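Local coordinates for sorbitol dehydrogenase (Gluconobacter oxydans, PDB 5ITG), which probably oxidises D-sorbitol to L-sorbose, using a nicotinamide dinucleotide, most likely NADP, as its hydride acceptor, at residues M1-S9 against F75-S83; P17-I28 against E41-E50. All coordinates share one frame; numbering follows the deposited sequence.

Contact 1. Residues M1-S9 against F75-S83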
loop_
_atom_site.group_PDB
_atom_site.type_symbol
_atom_site.label_atom_id
_atom_site.label_comp_id
_atom_site.label_asym_id
_atom_site.label_seq_id
_atom_site.Cartn_x
_atom_site.Cartn_y
_atom_site.Cartn_z
HETATM N N MSE A 1 -11.074 -11.218 28.367
HETATM C CA MSE A 1 -11.583 -12.565 27.980
HETATM C C MSE A 1 -10.981 -13.004 26.650
HETATM O O MSE A 1 -10.678 -12.175 25.792
HETATM C CB MSE A 1 -13.110 -12.543 27.866
HETATM C CG MSE A 1 -13.641 -11.777 26.667
HETATM SE SE MSE A 1 -15.570 -11.685 26.646
HETATM C CE MSE A 1 -15.964 -13.544 26.305
ATOM N N ILE A 2 -10.810 -14.310 26.481
ATOM C CA ILE A 2 -10.246 -14.843 25.250
ATOM C C ILE A 2 -11.256 -14.708 24.112
ATOM O O ILE A 2 -12.462 -14.635 24.348
ATOM C CB ILE A 2 -9.854 -16.327 25.411
ATOM C CG1 ILE A 2 -8.958 -16.498 26.640
ATOM C CG2 ILE A 2 -9.110 -16.804 24.168
ATOM C CD1 ILE A 2 -8.505 -17.925 26.878
ATOM N N THR A 3 -10.759 -14.665 22.880
ATOM C CA THR A 3 -11.627 -14.528 21.717
ATOM C C THR A 3 -12.006 -15.882 21.130
ATOM O O THR A 3 -11.153 -16.622 20.647
ATOM C CB THR A 3 -10.955 -13.689 20.611
ATOM O OG1 THR A 3 -10.612 -12.396 21.127
ATOM C CG2 THR A 3 -11.899 -13.517 19.428
ATOM N N ARG A 4 -13.296 -16.195 21.177
ATOM C CA ARG A 4 -13.804 -17.451 20.641
ATOM C C ARG A 4 -15.194 -17.275 20.043
ATOM O O ARG A 4 -15.900 -16.317 20.350
ATOM C CB ARG A 4 -13.838 -18.526 21.732
ATOM C CG ARG A 4 -12.497 -19.216 21.955
ATOM C CD ARG A 4 -12.612 -20.360 22.954
ATOM N NE ARG A 4 -12.559 -19.905 24.341
ATOM C CZ ARG A 4 -11.442 -19.545 24.967
ATOM N NH1 ARG A 4 -10.278 -19.589 24.331
ATOM N NH2 ARG A 4 -11.488 -19.143 26.231
ATOM N N GLU A 5 -15.579 -18.213 19.186
ATOM C CA GLU A 5 -16.880 -18.170 18.532
ATOM C C GLU A 5 -18.021 -18.105 19.544
ATOM O O GLU A 5 -18.987 -17.370 19.355
ATOM C CB GLU A 5 -17.043 -19.403 17.639
ATOM C CG GLU A 5 -18.294 -19.404 16.777
ATOM C CD GLU A 5 -18.328 -20.582 15.817
ATOM O OE1 GLU A 5 -18.310 -21.738 16.294
ATOM O OE2 GLU A 5 -18.368 -20.351 14.588
ATOM N N THR A 6 -17.897 -18.871 20.623
ATOM C CA THR A 6 -18.927 -18.911 21.654
ATOM C C THR A 6 -18.785 -17.759 22.643
ATOM O O THR A 6 -19.780 -17.224 23.133
ATOM C CB THR A 6 -18.868 -20.239 22.439
ATOM O OG1 THR A 6 -18.735 -21.334 21.523
ATOM C CG2 THR A 6 -20.139 -20.431 23.255
ATOM N N LEU A 7 -17.544 -17.379 22.929
ATOM C CA LEU A 7 -17.271 -16.300 23.871
ATOM C C LEU A 7 -17.443 -14.915 23.263
ATOM O O LEU A 7 -16.678 -14.003 23.568
ATOM C CB LEU A 7 -15.853 -16.439 24.430
ATOM C CG LEU A 7 -15.567 -17.684 25.274
ATOM C CD1 LEU A 7 -14.123 -17.655 25.741
ATOM C CD2 LEU A 7 -16.507 -17.727 26.472
ATOM N N LYS A 8 -18.450 -14.759 22.411
ATOM C CA LYS A 8 -18.702 -13.472 21.776
ATOM C C LYS A 8 -19.571 -12.541 22.609
ATOM O O LYS A 8 -20.458 -11.869 22.083
ATOM C CB LYS A 8 -19.329 -13.665 20.395
ATOM C CG LYS A 8 -18.313 -13.975 19.318
ATOM C CD LYS A 8 -18.931 -13.903 17.941
ATOM C CE LYS A 8 -17.854 -13.846 16.878
ATOM N NZ LYS A 8 -16.968 -12.662 17.083
ATOM N N SER A 9 -19.308 -12.515 23.912
ATOM C CA SER A 9 -20.027 -11.647 24.840
ATOM C C SER A 9 -19.028 -10.555 25.214
ATOM O O SER A 9 -18.776 -10.294 26.391
ATOM C CB SER A 9 -20.445 -12.423 26.091
ATOM O OG SER A 9 -21.293 -13.508 25.763
ATOM N N PHE A 75 -4.806 -18.849 14.922
ATOM C CA PHE A 75 -6.003 -18.408 14.205
ATOM C C PHE A 75 -7.134 -19.405 14.449
ATOM O O PHE A 75 -8.219 -19.035 14.896
ATOM C CB PHE A 75 -5.723 -18.309 12.700
ATOM C CG PHE A 75 -5.317 -16.931 12.239
ATOM C CD1 PHE A 75 -6.267 -15.917 12.114
ATOM C CD2 PHE A 75 -3.989 -16.644 11.938
ATOM C CE1 PHE A 75 -5.896 -14.634 11.696
ATOM C CE2 PHE A 75 -3.607 -15.363 11.519
ATOM C CZ PHE A 75 -4.565 -14.358 11.399
ATOM N N LYS A 76 -6.872 -20.675 14.157
ATOM C CA LYS A 76 -7.872 -21.718 14.359
ATOM C C LYS A 76 -8.345 -21.742 15.814
ATOM O O LYS A 76 -9.517 -21.988 16.089
ATOM C CB LYS A 76 -7.291 -23.084 13.974
ATOM C CG LYS A 76 -6.899 -23.203 12.503
ATOM C CD LYS A 76 -8.121 -23.162 11.580
ATOM C CE LYS A 76 -9.011 -24.386 11.778
ATOM N NZ LYS A 76 -10.162 -24.418 10.826
ATOM N N ALA A 77 -7.433 -21.474 16.743
ATOM C CA ALA A 77 -7.769 -21.473 18.165
ATOM C C ALA A 77 -8.833 -20.433 18.509
ATOM O O ALA A 77 -9.652 -20.642 19.406
ATOM C CB ALA A 77 -6.510 -21.227 18.998
ATOM N N GLN A 78 -8.822 -19.308 17.801
ATOM C CA GLN A 78 -9.800 -18.257 18.055
ATOM C C GLN A 78 -10.907 -18.262 17.011
ATOM O O GLN A 78 -11.577 -17.246 16.805
ATOM C CB GLN A 78 -9.118 -16.886 18.071
ATOM C CG GLN A 78 -8.181 -16.682 19.243
ATOM C CD GLN A 78 -7.490 -15.333 19.212
ATOM O OE1 GLN A 78 -6.697 -15.011 20.098
ATOM N NE2 GLN A 78 -7.786 -14.534 18.190
ATOM N N ASP A 79 -11.099 -19.412 16.365
ATOM C CA ASP A 79 -12.118 -19.559 15.328
ATOM C C ASP A 79 -11.890 -18.535 14.221
ATOM O O ASP A 79 -12.839 -18.060 13.592
ATOM C CB ASP A 79 -13.523 -19.387 15.920
ATOM C CG ASP A 79 -13.937 -20.559 16.796
ATOM O OD1 ASP A 79 -13.986 -21.694 16.282
ATOM O OD2 ASP A 79 -14.213 -20.346 17.997
ATOM N N CYS A 80 -10.615 -18.217 13.998
ATOM C CA CYS A 80 -10.180 -17.255 12.990
ATOM C C CYS A 80 -10.632 -15.825 13.268
ATOM O O CYS A 80 -10.460 -14.940 12.428
ATOM C CB CYS A 80 -10.636 -17.698 11.597
ATOM S SG CYS A 80 -9.693 -19.112 10.956
ATOM N N LEU A 81 -11.202 -15.605 14.450
ATOM C CA LEU A 81 -11.656 -14.277 14.860
ATOM C C LEU A 81 -10.468 -13.486 15.407
ATOM O O LEU A 81 -9.572 -14.053 16.030
ATOM C CB LEU A 81 -12.708 -14.385 15.967
ATOM C CG LEU A 81 -14.059 -15.050 15.695
ATOM C CD1 LEU A 81 -14.712 -15.392 17.028
ATOM C CD2 LEU A 81 -14.953 -14.131 14.875
ATOM N N TYR A 82 -10.464 -12.179 15.178
ATOM C CA TYR A 82 -9.391 -11.321 15.678
ATOM C C TYR A 82 -9.933 -9.919 15.909
ATOM O O TYR A 82 -10.983 -9.556 15.374
ATOM C CB TYR A 82 -8.212 -11.272 14.699
ATOM C CG TYR A 82 -8.561 -10.741 13.334
ATOM C CD1 TYR A 82 -9.096 -11.577 12.356
ATOM C CD2 TYR A 82 -8.377 -9.396 13.022
ATOM C CE1 TYR A 82 -9.441 -11.086 11.094
ATOM C CE2 TYR A 82 -8.718 -8.894 11.769
ATOM C CZ TYR A 82 -9.249 -9.745 10.809
ATOM O OH TYR A 82 -9.593 -9.253 9.571
ATOM N N SER A 83 -9.232 -9.131 16.713
ATOM C CA SER A 83 -9.696 -7.781 16.991
ATOM C C SER A 83 -8.947 -6.738 16.183
ATOM O O SER A 83 -7.740 -6.835 15.970
ATOM C CB SER A 83 -9.564 -7.454 18.478
ATOM O OG SER A 83 -8.208 -7.368 18.862
#
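L81 and T3 bury the largest areas here, and they meet through their aliphatic parts. T3 has its methyl anti to the backbone N (OG1 at chi1 -58°), which brings T3 CG2 to 3.7 Å from L81 CB. The beta-branched methyl gives threonine an apolar face for the leucine. L81 CD1 packs against the R4-E5 peptide, 3.6 Å from R4 C and 3.7 Å from E5 N. Both methyls of L81 meet the end of K8 tip to tip: K8 CE touches each of them, and K8 NZ is 3.3 Å from L81 CD2. That ammonium is buried with no polar partner in the model.

D79 supplies the one hydrogen bond across the contact. Its OD2 accepts from E5 N at 2.8 Å (N-H...O 157°), on the anti side of the carboxylate and tilted out of its plane. The same D79 OD2 also crowds E5 CB, at 3.0 Å. D79 has positive phi, as the C-prime residue of the Schellman motif ending helix 66-77 and within the type I' turn Q78-L81. Aspartate can adopt this conformation and still offer an acceptor to the N-terminal chain. Beside it, T3 O is buried without a conventional hydrogen-bond partner; Q78 CB and CG surround it, with a CA-H...O contact from Q78 CA to T3 O at 3.3 Å.

The N-terminal coil, which precedes strand 14-15, thus lies against the turn from helix 66-77 into strand 82-87. Q78 ties that turn to D251 and D252, R102 of strand 93-106 bonds D79 O, and K8 also touches V97 of that strand.

Contact 2. Residues P17-I28 against E41-E50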
loop_
_atom_site.group_PDB
_atom_site.type_symbol
_atom_site.label_atom_id
_atom_site.label_comp_id
_atom_site.label_asym_id
_atom_site.label_seq_id
_atom_site.Cartn_x
_atom_site.Cartn_y
_atom_site.Cartn_z
ATOM N N PRO A 17 -19.092 -8.916 15.070
ATOM C CA PRO A 17 -19.481 -8.969 13.660
ATOM C C PRO A 17 -20.956 -8.612 13.517
ATOM O O PRO A 17 -21.799 -9.163 14.215
ATOM C CB PRO A 17 -19.190 -10.416 13.287
ATOM C CG PRO A 17 -17.988 -10.726 14.126
ATOM C CD PRO A 17 -18.364 -10.134 15.462
ATOM N N PRO A 18 -21.283 -7.675 12.617
ATOM C CA PRO A 18 -22.671 -7.254 12.399
ATOM C C PRO A 18 -23.473 -8.198 11.501
ATOM O O PRO A 18 -24.126 -7.758 10.553
ATOM C CB PRO A 18 -22.507 -5.877 11.773
ATOM C CG PRO A 18 -21.295 -6.075 10.908
ATOM C CD PRO A 18 -20.354 -6.836 11.838
ATOM N N TYR A 19 -23.422 -9.490 11.805
ATOM C CA TYR A 19 -24.136 -10.499 11.025
ATOM C C TYR A 19 -24.034 -11.849 11.727
ATOM O O TYR A 19 -23.207 -12.028 12.616
ATOM C CB TYR A 19 -23.530 -10.593 9.621
ATOM C CG TYR A 19 -22.032 -10.809 9.634
ATOM C CD1 TYR A 19 -21.489 -12.060 9.922
ATOM C CD2 TYR A 19 -21.158 -9.751 9.396
ATOM C CE1 TYR A 19 -20.117 -12.253 9.974
ATOM C CE2 TYR A 19 -19.780 -9.931 9.447
ATOM C CZ TYR A 19 -19.268 -11.184 9.736
ATOM O OH TYR A 19 -17.912 -11.369 9.782
ATOM N N ASP A 20 -24.881 -12.796 11.334
ATOM C CA ASP A 20 -24.845 -14.119 11.940
ATOM C C ASP A 20 -23.618 -14.835 11.386
ATOM O O ASP A 20 -23.580 -15.192 10.209
ATOM C CB ASP A 20 -26.106 -14.906 11.580
ATOM C CG ASP A 20 -26.291 -16.136 12.450
ATOM O OD1 ASP A 20 -25.275 -16.785 12.791
ATOM O OD2 ASP A 20 -27.453 -16.461 12.782
ATOM N N ILE A 21 -22.616 -15.043 12.235
ATOM C CA ILE A 21 -21.384 -15.695 11.812
ATOM C C ILE A 21 -21.620 -17.110 11.278
ATOM O O ILE A 21 -20.824 -17.629 10.495
ATOM C CB ILE A 21 -20.361 -15.750 12.973
ATOM C CG1 ILE A 21 -19.041 -16.349 12.481
ATOM C CG2 ILE A 21 -20.926 -16.565 14.131
ATOM C CD1 ILE A 21 -18.029 -16.595 13.580
ATOM N N ASP A 22 -22.720 -17.730 11.694
ATOM C CA ASP A 22 -23.033 -19.086 11.250
ATOM C C ASP A 22 -23.686 -19.113 9.874
ATOM O O ASP A 22 -23.732 -20.157 9.225
ATOM C CB ASP A 22 -23.962 -19.775 12.255
ATOM C CG ASP A 22 -23.391 -19.797 13.657
ATOM O OD1 ASP A 22 -22.251 -20.287 13.832
ATOM O OD2 ASP A 22 -24.087 -19.329 14.585
ATOM N N GLY A 23 -24.185 -17.966 9.428
ATOM C CA GLY A 23 -24.844 -17.909 8.136
ATOM C C GLY A 23 -23.979 -17.592 6.930
ATOM O O GLY A 23 -24.396 -17.823 5.796
ATOM N N ILE A 24 -22.776 -17.073 7.152
ATOM C CA ILE A 24 -21.913 -16.729 6.031
ATOM C C ILE A 24 -21.186 -17.928 5.431
ATOM O O ILE A 24 -20.813 -18.866 6.138
ATOM C CB ILE A 24 -20.879 -15.642 6.433
ATOM C CG1 ILE A 24 -19.926 -16.171 7.509
ATOM C CG2 ILE A 24 -21.611 -14.415 6.948
ATOM C CD1 ILE A 24 -18.842 -15.180 7.913
ATOM N N LYS A 25 -21.000 -17.885 4.114
ATOM C CA LYS A 25 -20.317 -18.942 3.373
ATOM C C LYS A 25 -19.181 -18.356 2.527
ATOM O O LYS A 25 -19.283 -17.234 2.029
ATOM C CB LYS A 25 -21.316 -19.671 2.470
ATOM C CG LYS A 25 -22.420 -20.399 3.235
ATOM C CD LYS A 25 -23.458 -20.989 2.293
ATOM C CE LYS A 25 -24.443 -21.892 3.040
ATOM N NZ LYS A 25 -25.219 -21.174 4.093
ATOM N N PRO A 26 -18.091 -19.120 2.341
ATOM C CA PRO A 26 -16.909 -18.715 1.565
ATOM C C PRO A 26 -17.163 -18.323 0.104
ATOM O O PRO A 26 -17.834 -19.041 -0.642
ATOM C CB PRO A 26 -15.991 -19.934 1.670
ATOM C CG PRO A 26 -16.384 -20.548 2.985
ATOM C CD PRO A 26 -17.889 -20.456 2.931
ATOM N N GLY A 27 -16.611 -17.178 -0.296
ATOM C CA GLY A 27 -16.756 -16.706 -1.661
ATOM C C GLY A 27 -15.433 -16.181 -2.192
ATOM O O GLY A 27 -15.277 -15.925 -3.390
ATOM N N ILE A 28 -14.472 -16.030 -1.286
ATOM C CA ILE A 28 -13.148 -15.513 -1.620
ATOM C C ILE A 28 -12.046 -16.339 -0.962
ATOM O O ILE A 28 -12.171 -16.745 0.197
ATOM C CB ILE A 28 -12.970 -14.057 -1.095
ATOM C CG1 ILE A 28 -14.085 -13.162 -1.629
ATOM C CG2 ILE A 28 -11.597 -13.512 -1.499
ATOM C CD1 ILE A 28 -14.184 -11.835 -0.894
ATOM N N GLU A 41 -8.928 -5.310 3.132
ATOM C CA GLU A 41 -9.842 -6.180 2.392
ATOM C C GLU A 41 -10.866 -6.867 3.307
ATOM O O GLU A 41 -12.071 -6.825 3.052
ATOM C CB GLU A 41 -9.068 -7.250 1.619
ATOM C CG GLU A 41 -9.959 -8.045 0.661
ATOM C CD GLU A 41 -9.249 -9.216 0.015
ATOM O OE1 GLU A 41 -8.043 -9.086 -0.284
ATOM O OE2 GLU A 41 -9.899 -10.264 -0.213
ATOM N N ALA A 42 -10.389 -7.502 4.369
ATOM C CA ALA A 42 -11.285 -8.188 5.295
ATOM C C ALA A 42 -12.250 -7.195 5.931
ATOM O O ALA A 42 -13.403 -7.525 6.230
ATOM C CB ALA A 42 -10.472 -8.905 6.378
ATOM N N PHE A 43 -11.765 -5.973 6.129
ATOM C CA PHE A 43 -12.542 -4.887 6.734
ATOM C C PHE A 43 -13.746 -4.502 5.883
ATOM O O PHE A 43 -14.860 -4.357 6.399
ATOM C CB PHE A 43 -11.635 -3.663 6.929
ATOM C CG PHE A 43 -12.322 -2.477 7.538
ATOM C CD1 PHE A 43 -12.612 -2.446 8.899
ATOM C CD2 PHE A 43 -12.659 -1.379 6.755
ATOM C CE1 PHE A 43 -13.224 -1.331 9.478
ATOM C CE2 PHE A 43 -13.272 -0.259 7.319
ATOM C CZ PHE A 43 -13.555 -0.235 8.686
ATOM N N TYR A 44 -13.530 -4.326 4.581
ATOM C CA TYR A 44 -14.630 -3.961 3.684
ATOM C C TYR A 44 -15.637 -5.099 3.530
ATOM O O TYR A 44 -16.851 -4.870 3.527
ATOM C CB TYR A 44 -14.090 -3.550 2.308
ATOM C CG TYR A 44 -13.454 -2.175 2.292
ATOM C CD1 TYR A 44 -14.240 -1.021 2.259
ATOM C CD2 TYR A 44 -12.065 -2.028 2.323
ATOM C CE1 TYR A 44 -13.659 0.253 2.255
ATOM C CE2 TYR A 44 -11.471 -0.761 2.321
ATOM C CZ TYR A 44 -12.271 0.372 2.288
ATOM O OH TYR A 44 -11.680 1.617 2.295
ATOM N N VAL A 45 -15.139 -6.326 3.409
ATOM C CA VAL A 45 -16.022 -7.471 3.265
ATOM C C VAL A 45 -16.905 -7.617 4.503
ATOM O O VAL A 45 -18.098 -7.928 4.401
ATOM C CB VAL A 45 -15.209 -8.766 3.034
ATOM C CG1 VAL A 45 -16.115 -9.988 3.141
ATOM C CG2 VAL A 45 -14.561 -8.716 1.651
ATOM N N GLU A 46 -16.317 -7.374 5.670
ATOM C CA GLU A 46 -17.029 -7.469 6.938
ATOM C C GLU A 46 -18.290 -6.603 6.933
ATOM O O GLU A 46 -19.287 -6.938 7.576
ATOM C CB GLU A 46 -16.113 -7.017 8.081
ATOM C CG GLU A 46 -16.734 -7.105 9.467
ATOM C CD GLU A 46 -16.616 -8.491 10.066
ATOM O OE1 GLU A 46 -16.515 -9.465 9.292
ATOM O OE2 GLU A 46 -16.633 -8.608 11.309
ATOM N N GLN A 47 -18.241 -5.497 6.195
ATOM C CA GLN A 47 -19.357 -4.560 6.127
ATOM C C GLN A 47 -20.434 -4.861 5.086
ATOM O O GLN A 47 -21.442 -4.166 5.030
ATOM C CB GLN A 47 -18.821 -3.149 5.907
ATOM C CG GLN A 47 -17.862 -2.692 6.994
ATOM C CD GLN A 47 -17.132 -1.422 6.615
ATOM O OE1 GLN A 47 -17.741 -0.357 6.488
ATOM N NE2 GLN A 47 -15.817 -1.528 6.419
ATOM N N ILE A 48 -20.229 -5.878 4.257
ATOM C CA ILE A 48 -21.237 -6.232 3.261
ATOM C C ILE A 48 -21.731 -7.662 3.460
ATOM O O ILE A 48 -22.595 -8.138 2.725
ATOM C CB ILE A 48 -20.695 -6.071 1.814
ATOM C CG1 ILE A 48 -19.375 -6.826 1.644
ATOM C CG2 ILE A 48 -20.506 -4.594 1.491
ATOM C CD1 ILE A 48 -19.519 -8.337 1.607
ATOM N N LEU A 49 -21.185 -8.340 4.466
ATOM C CA LEU A 49 -21.558 -9.719 4.756
ATOM C C LEU A 49 -23.004 -9.821 5.252
ATOM O O LEU A 49 -23.638 -10.873 5.146
ATOM C CB LEU A 49 -20.597 -10.295 5.797
ATOM C CG LEU A 49 -19.893 -11.613 5.459
ATOM C CD1 LEU A 49 -19.420 -11.616 4.015
ATOM C CD2 LEU A 49 -18.718 -11.805 6.406
ATOM N N GLU A 50 -23.517 -8.725 5.798
ATOM C CA GLU A 50 -24.888 -8.692 6.293
ATOM C C GLU A 50 -25.841 -8.510 5.115
ATOM O O GLU A 50 -27.053 -8.640 5.261
ATOM C CB GLU A 50 -25.063 -7.535 7.278
ATOM C CG GLU A 50 -24.807 -6.172 6.662
ATOM C CD GLU A 50 -24.902 -5.048 7.675
ATOM O OE1 GLU A 50 -25.966 -4.925 8.322
ATOM O OE2 GLU A 50 -23.914 -4.291 7.821
#
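Y19 reaches from the loop before strand 26-31 to E46, L49 and E50, in and beyond helix 41-46. Y19 CB packs on E50 CA and CB, each 4.1 Å away. The torsion about CA-CB, chi1 53°, sets CG between the backbone N and carbonyl carbon and sends the ring over L49. L49 CB is 3.7 Å from Y19 CD2, over one face, where L49 CD2 makes a CH-pi contact. P17 CB lies over the opposite face, also offset toward the rim; compact apolar side chains suit both faces of an aromatic ring. Farther out, Y19 CE2 is 3.3 Å from E46 OE1, which sits at the ring edge; the carboxylate stands almost perpendicular to the ring (88°). Finally Y19 OH donates to E46 OE1, the modelled 2.4 Å being so short that the exact length is doubtful.

I24 CG2 packs 3.6 Å from L49 CG. I28 and V45 lie alongside, pointing in opposite directions, I28 CD1 4.0 Å from V45 CG2, joining strand 26-31 to the helix in the first beta-alpha unit of the Rossmann domain.

E46 OE2 accepts from G99 N. That bond and the nearby hydroxyl would probably favour a charged carboxylate, though the short distance leaves the proton's sharing uncertain.

Contact 2 is nested inside the loop closed by contact 1, their centres about 15 Å apart, and both reach the same sheet. They touch where K8 NZ comes 3.3 Å from P17 CD, so K8 touches L81 of contact 1 and P17 of contact 2 at once. A second junction is Y82 OH against A42 CB, at 3.3 Å. Near the surface E5 OE2 and D22 OD1 approach to 4.0 Å, a like-charged pair. The crystal is substrate-free. As in other Rossmann dehydrogenases, the connection between strand 26-31 and the following helices, spanned by contact 2, probably helps bind the cofactor; contact 1 packs the N-terminal coil onto the flank of that domain.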